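Local coordinates for Alpha/beta hydrolase (Legionella pneumophila subsp. pneumophila str. Philadelphia 1, PDB 4EZI), which is of unknown function but has an alpha/beta hydrolase fold and probably acts as a serine hydrolase, perhaps a triacylglycerol lipase, at residues L311-K316 against P356-E361; D318-Y323 against L349-A354. All coordinates share one frame; numbering follows the deposited sequence.

Contact 1: residues L311-K316 against P356-E361; sequences LLVGTK and PFVLKE
Val-358 overlaps the C-terminal end of strand 310-314 with both of its methyls, each taking a different residue. CG1, anti to the backbone N (chi1 170°), lies 4.0 Å from CG1 of Val-313 and 3.9 Å from the carbonyl O of the same residue. CG2 turns to the next residue and rests 4.1 Å from CA of Gly-314, where the strand shows bare backbone to the helix. The two valine side chains slide past each other in opposite directions, and the CG1 methyls are where they touch. The axes of segments 311-314 and 356-361 run nearly antiparallel (159°) and approach to 8.3 Å. This is the layering of an alpha/beta hydrolase: strand 310-314 is an inner strand of the mixed sheet, between strands 193-197 and 340-344, and helix 355-370 packs on one face of it. One turn after Val-358, Glu-361 brings only its aliphatic part to the strand, with CB 3.9 Å from CG2 of Val-313, the methyl not used by Val-358. The same side chain also touches Lys-343 on the neighbouring strand 340-344. At the beginning of the strand segment the packing thins, and CD2 of Leu-311 approaches the carbonyl O of Glu-361 at 4.2 Å.

Contact 2: residues D318-Y323 against L349-A354; sequences DRDVPY and LDHVQA
Two irregular loops come together with the CA atoms of Asp-318 and Asp-350 4.6 Å apart, the second loop taking helical backbone angles from His-351 onward. His-351 carries the contact: CG is anti to its backbone N (chi1 -167°), and ND1 donates to OD2 of Asp-318 over 2.7 Å. The bond is nearly straight, at 166°; OD2 lies in the ring plane and uses its syn lone pair, although the carboxylate is turned 58° from the ring. The other oxygen, OD1, accepts from the backbone N of Asp-320, closing an Asx turn, and from that of Val-321, which comes from above the carboxylate plane; the two bonds help fix the carboxylate's rotation. CB of Asp-320 lies over one ring face in a CH-pi contact, 3.9 Å from the centroid, while its OD2 forms a salt bridge with NE of Arg-217 and a hydrogen bond with OH of Tyr-221. Val-321 adds CG2 at 4.0 Å from CE1 of His-351. One water ties the loops, accepting from the backbone N of Arg-319 and of His-351 and donating to OD1 of Asp-320. NE2 of His-351 is hydrogen-bonded to OG of Ser-169, consistent with an alpha/beta-hydrolase Ser-His-Asp catalytic triad, the serine probably on the nucleophile elbow.

In the fold
Both contacts are buried and lie on the same side of the chain's centre, their centres about 10 Å apart, with contact 2 nested inside the loop that contact 1 closes. Contact 1 joins sheet to helix by apolar packing; contact 2 joins the loops that follow strands 310-314 and 340-344, and its chemistry is directional and polar. The elements are shared: strand 310-314 runs on into the loop 318-323, and the loop 349-354 runs on into helix 355-370. Thr-315 stitches them together, its OG1 lying 2.7 Å from O of Leu-349 in a probable hydrogen bond, and its CG2 packing against CB of Ala-354 at 3.4 Å.

Contact 1: residues L311-K316 against P356-E361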
loop_
_atom_site.group_PDB
_atom_site.type_symbol
_atom_site.label_atom_id
_atom_site.label_comp_id
_atom_site.label_asym_id
_atom_site.label_seq_id
_atom_site.Cartn_x
_atom_site.Cartn_y
_atom_site.Cartn_z
ATOM N N LEU A 311 -10.600 -4.745 9.402
ATOM C CA LEU A 311 -11.509 -5.057 8.313
ATOM C C LEU A 311 -10.707 -5.470 7.081
ATOM O O LEU A 311 -9.975 -4.660 6.562
ATOM C CB LEU A 311 -12.387 -3.852 7.952
ATOM C CG LEU A 311 -13.266 -4.017 6.715
ATOM C CD1 LEU A 311 -14.285 -5.108 6.895
ATOM C CD2 LEU A 311 -13.933 -2.715 6.285
ATOM N N LEU A 312 -10.872 -6.698 6.603
ATOM C CA LEU A 312 -10.248 -7.133 5.362
ATOM C C LEU A 312 -11.307 -6.949 4.282
ATOM O O LEU A 312 -12.297 -7.690 4.257
ATOM C CB LEU A 312 -9.811 -8.601 5.447
ATOM C CG LEU A 312 -9.015 -9.018 6.681
ATOM C CD1 LEU A 312 -8.563 -10.486 6.508
ATOM C CD2 LEU A 312 -7.833 -8.057 6.962
ATOM N N VAL A 313 -11.138 -5.951 3.423
ATOM C CA VAL A 313 -12.168 -5.598 2.456
ATOM C C VAL A 313 -11.626 -5.678 1.020
ATOM O O VAL A 313 -10.577 -5.116 0.714
ATOM C CB VAL A 313 -12.810 -4.227 2.794
ATOM C CG1 VAL A 313 -11.757 -3.118 3.027
ATOM C CG2 VAL A 313 -13.830 -3.837 1.742
ATOM N N GLY A 314 -12.383 -6.351 0.158
ATOM C CA GLY A 314 -11.974 -6.595 -1.210
ATOM C C GLY A 314 -13.160 -6.934 -2.071
ATOM O O GLY A 314 -14.286 -6.505 -1.774
ATOM N N THR A 315 -12.918 -7.717 -3.118
ATOM C CA THR A 315 -13.940 -8.103 -4.063
ATOM C C THR A 315 -13.747 -9.558 -4.474
ATOM O O THR A 315 -12.648 -9.969 -4.858
ATOM C CB THR A 315 -13.973 -7.221 -5.323
ATOM O OG1 THR A 315 -14.907 -7.793 -6.257
ATOM C CG2 THR A 315 -12.576 -7.037 -5.982
ATOM N N LYS A 316 -14.808 -10.354 -4.398
ATOM C CA LYS A 316 -14.779 -11.718 -4.879
ATOM C C LYS A 316 -14.594 -11.798 -6.396
ATOM O O LYS A 316 -14.247 -12.860 -6.923
ATOM C CB LYS A 316 -16.026 -12.511 -4.414
ATOM C CG LYS A 316 -16.003 -12.794 -2.935
ATOM C CD LYS A 316 -17.302 -13.417 -2.455
ATOM C CE LYS A 316 -17.243 -13.790 -0.996
ATOM N NZ LYS A 316 -18.505 -14.482 -0.593
ATOM N N PRO A 356 -12.997 2.074 -5.885
ATOM C CA PRO A 356 -13.716 3.143 -5.163
ATOM C C PRO A 356 -14.743 2.613 -4.157
ATOM O O PRO A 356 -15.020 3.271 -3.146
ATOM C CB PRO A 356 -14.373 3.958 -6.278
ATOM C CG PRO A 356 -14.407 3.058 -7.459
ATOM C CD PRO A 356 -13.209 2.153 -7.336
ATOM N N PHE A 357 -15.297 1.429 -4.425
ATOM C CA PHE A 357 -16.198 0.780 -3.476
ATOM C C PHE A 357 -15.455 0.385 -2.204
ATOM O O PHE A 357 -15.954 0.569 -1.088
ATOM C CB PHE A 357 -16.860 -0.455 -4.106
ATOM C CG PHE A 357 -17.761 -0.147 -5.275
ATOM C CD1 PHE A 357 -17.233 0.013 -6.532
ATOM C CD2 PHE A 357 -19.143 -0.013 -5.124
ATOM C CE1 PHE A 357 -18.025 0.323 -7.613
ATOM C CE2 PHE A 357 -19.946 0.298 -6.222
ATOM C CZ PHE A 357 -19.383 0.470 -7.452
ATOM N N VAL A 358 -14.256 -0.159 -2.361
ATOM C CA VAL A 358 -13.408 -0.513 -1.233
ATOM C C VAL A 358 -13.005 0.742 -0.449
ATOM O O VAL A 358 -13.065 0.730 0.797
ATOM C CB VAL A 358 -12.198 -1.334 -1.685
ATOM C CG1 VAL A 358 -11.181 -1.484 -0.554
ATOM C CG2 VAL A 358 -12.662 -2.701 -2.212
ATOM N N LEU A 359 -12.613 1.813 -1.143
ATOM C CA LEU A 359 -12.279 3.055 -0.439
ATOM C C LEU A 359 -13.451 3.542 0.423
ATOM O O LEU A 359 -13.258 4.007 1.550
ATOM C CB LEU A 359 -11.783 4.113 -1.438
ATOM C CG LEU A 359 -11.338 5.504 -0.943
ATOM C CD1 LEU A 359 -10.350 5.436 0.185
ATOM C CD2 LEU A 359 -10.767 6.322 -2.107
ATOM N N LYS A 360 -14.657 3.476 -0.129
ATOM C CA LYS A 360 -15.853 3.910 0.616
ATOM C C LYS A 360 -16.032 3.080 1.885
ATOM O O LYS A 360 -16.309 3.628 2.959
ATOM C CB LYS A 360 -17.088 3.822 -0.286
ATOM C CG LYS A 360 -18.399 4.252 0.354
ATOM C CD LYS A 360 -18.371 5.613 0.970
ATOM C CE LYS A 360 -19.803 6.145 1.276
ATOM N NZ LYS A 360 -20.763 5.052 1.637
ATOM N N GLU A 361 -15.834 1.772 1.771
ATOM C CA GLU A 361 -15.894 0.906 2.941
ATOM C C GLU A 361 -14.849 1.252 3.978
ATOM O O GLU A 361 -15.115 1.179 5.184
ATOM C CB GLU A 361 -15.791 -0.559 2.571
ATOM C CG GLU A 361 -16.895 -1.098 1.669
ATOM C CD GLU A 361 -18.309 -1.041 2.247
ATOM O OE1 GLU A 361 -18.491 -1.068 3.478
ATOM O OE2 GLU A 361 -19.260 -1.005 1.432
#

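Contact 2: residues D318-Y323 against L349-A354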
loop_
_atom_site.group_PDB
_atom_site.type_symbol
_atom_site.label_atom_id
_atom_site.label_comp_id
_atom_site.label_asym_id
_atom_site.label_seq_id
_atom_site.Cartn_x
_atom_site.Cartn_y
_atom_site.Cartn_z
ATOM N N ASP A 318 -12.127 -10.287 -7.819
ATOM C CA ASP A 318 -10.723 -9.952 -8.054
ATOM C C ASP A 318 -10.020 -11.016 -8.898
ATOM O O ASP A 318 -10.053 -12.188 -8.532
ATOM C CB ASP A 318 -9.989 -9.794 -6.721
ATOM C CG ASP A 318 -8.884 -8.753 -6.796
ATOM O OD1 ASP A 318 -8.036 -8.858 -7.714
ATOM O OD2 ASP A 318 -8.885 -7.817 -5.975
ATOM N N ARG A 319 -9.398 -10.573 -9.986
ATOM C CA ARG A 319 -8.556 -11.413 -10.822
ATOM C C ARG A 319 -7.077 -11.065 -10.669
ATOM O O ARG A 319 -6.246 -11.616 -11.384
ATOM C CB ARG A 319 -9.006 -11.375 -12.283
ATOM C CG ARG A 319 -10.456 -11.759 -12.531
ATOM C CD ARG A 319 -10.884 -13.003 -11.804
ATOM N NE ARG A 319 -10.061 -14.177 -12.028
ATOM C CZ ARG A 319 -10.110 -15.306 -11.300
ATOM N NH1 ARG A 319 -10.936 -15.419 -10.260
ATOM N NH2 ARG A 319 -9.295 -16.325 -11.590
ATOM N N ASP A 320 -6.763 -10.150 -9.746
ATOM C CA ASP A 320 -5.359 -9.773 -9.503
ATOM C C ASP A 320 -4.765 -10.422 -8.265
ATOM O O ASP A 320 -3.590 -10.800 -8.287
ATOM C CB ASP A 320 -5.196 -8.274 -9.335
ATOM C CG ASP A 320 -5.334 -7.484 -10.615
ATOM O OD1 ASP A 320 -6.089 -7.882 -11.515
ATOM O OD2 ASP A 320 -4.656 -6.434 -10.707
ATOM N N VAL A 321 -5.540 -10.492 -7.185
ATOM C CA VAL A 321 -5.138 -11.129 -5.937
ATOM C C VAL A 321 -6.279 -12.027 -5.447
ATOM O O VAL A 321 -7.447 -11.668 -5.586
ATOM C CB VAL A 321 -4.726 -10.123 -4.842
ATOM C CG1 VAL A 321 -3.484 -9.330 -5.268
ATOM C CG2 VAL A 321 -5.843 -9.225 -4.553
ATOM N N PRO A 322 -5.954 -13.194 -4.888
ATOM C CA PRO A 322 -6.977 -14.197 -4.637
ATOM C C PRO A 322 -7.827 -13.867 -3.428
ATOM O O PRO A 322 -7.318 -13.714 -2.315
ATOM C CB PRO A 322 -6.172 -15.472 -4.396
ATOM C CG PRO A 322 -4.862 -14.999 -3.880
ATOM C CD PRO A 322 -4.605 -13.704 -4.605
ATOM N N TYR A 323 -9.133 -13.806 -3.618
ATOM C CA TYR A 323 -10.042 -13.584 -2.499
ATOM C C TYR A 323 -9.928 -14.706 -1.478
ATOM O O TYR A 323 -10.113 -14.477 -0.282
ATOM C CB TYR A 323 -11.482 -13.382 -2.979
ATOM C CG TYR A 323 -12.320 -12.726 -1.898
ATOM C CD1 TYR A 323 -12.338 -11.341 -1.779
ATOM C CD2 TYR A 323 -13.035 -13.460 -0.980
ATOM C CE1 TYR A 323 -13.042 -10.709 -0.805
ATOM C CE2 TYR A 323 -13.753 -12.815 0.041
ATOM C CZ TYR A 323 -13.742 -11.433 0.115
ATOM O OH TYR A 323 -14.448 -10.784 1.102
ATOM N N LEU A 349 -17.001 -7.410 -9.673
ATOM C CA LEU A 349 -16.142 -6.256 -9.979
ATOM C C LEU A 349 -14.694 -6.691 -9.823
ATOM O O LEU A 349 -14.345 -7.392 -8.872
ATOM C CB LEU A 349 -16.412 -5.076 -9.057
ATOM C CG LEU A 349 -17.776 -4.394 -9.213
ATOM C CD1 LEU A 349 -17.873 -3.285 -8.180
ATOM C CD2 LEU A 349 -17.993 -3.899 -10.654
ATOM N N ASP A 350 -13.850 -6.273 -10.766
ATOM C CA ASP A 350 -12.437 -6.648 -10.752
ATOM C C ASP A 350 -11.623 -5.742 -9.816
ATOM O O ASP A 350 -12.158 -4.884 -9.119
ATOM C CB ASP A 350 -11.889 -6.749 -12.171
ATOM C CG ASP A 350 -11.656 -5.412 -12.842
ATOM O OD1 ASP A 350 -11.452 -4.387 -12.165
ATOM O OD2 ASP A 350 -11.622 -5.421 -14.095
ATOM N N HIS A 351 -10.323 -5.999 -9.743
ATOM C CA HIS A 351 -9.446 -5.300 -8.796
ATOM C C HIS A 351 -9.489 -3.791 -8.973
ATOM O O HIS A 351 -9.367 -3.025 -8.014
ATOM C CB HIS A 351 -8.019 -5.799 -9.040
ATOM C CG HIS A 351 -7.006 -5.433 -7.985
ATOM N ND1 HIS A 351 -7.041 -5.941 -6.702
ATOM C CD2 HIS A 351 -5.859 -4.700 -8.060
ATOM C CE1 HIS A 351 -5.961 -5.543 -6.038
ATOM N NE2 HIS A 351 -5.220 -4.802 -6.841
ATOM N N VAL A 352 -9.611 -3.349 -10.210
ATOM C CA VAL A 352 -9.643 -1.923 -10.508
ATOM C C VAL A 352 -11.038 -1.333 -10.295
ATOM O O VAL A 352 -11.217 -0.311 -9.623
ATOM C CB VAL A 352 -9.132 -1.649 -11.928
ATOM C CG1 VAL A 352 -9.198 -0.165 -12.248
ATOM C CG2 VAL A 352 -7.713 -2.213 -12.089
ATOM N N GLN A 353 -12.027 -1.990 -10.863
ATOM C CA GLN A 353 -13.392 -1.516 -10.744
ATOM C C GLN A 353 -13.866 -1.404 -9.288
ATOM O O GLN A 353 -14.667 -0.529 -8.947
ATOM C CB GLN A 353 -14.347 -2.447 -11.492
ATOM C CG GLN A 353 -14.095 -2.546 -12.990
ATOM C CD GLN A 353 -14.764 -3.760 -13.629
ATOM O OE1 GLN A 353 -14.929 -4.819 -13.013
ATOM N NE2 GLN A 353 -15.149 -3.604 -14.882
ATOM N N ALA A 354 -13.435 -2.348 -8.455
ATOM C CA ALA A 354 -13.855 -2.394 -7.065
ATOM C C ALA A 354 -13.236 -1.298 -6.216
ATOM O O ALA A 354 -13.708 -1.047 -5.114
ATOM C CB ALA A 354 -13.541 -3.761 -6.459
HETATM O O HOH W 1 -8.879 -8.044 -11.357
#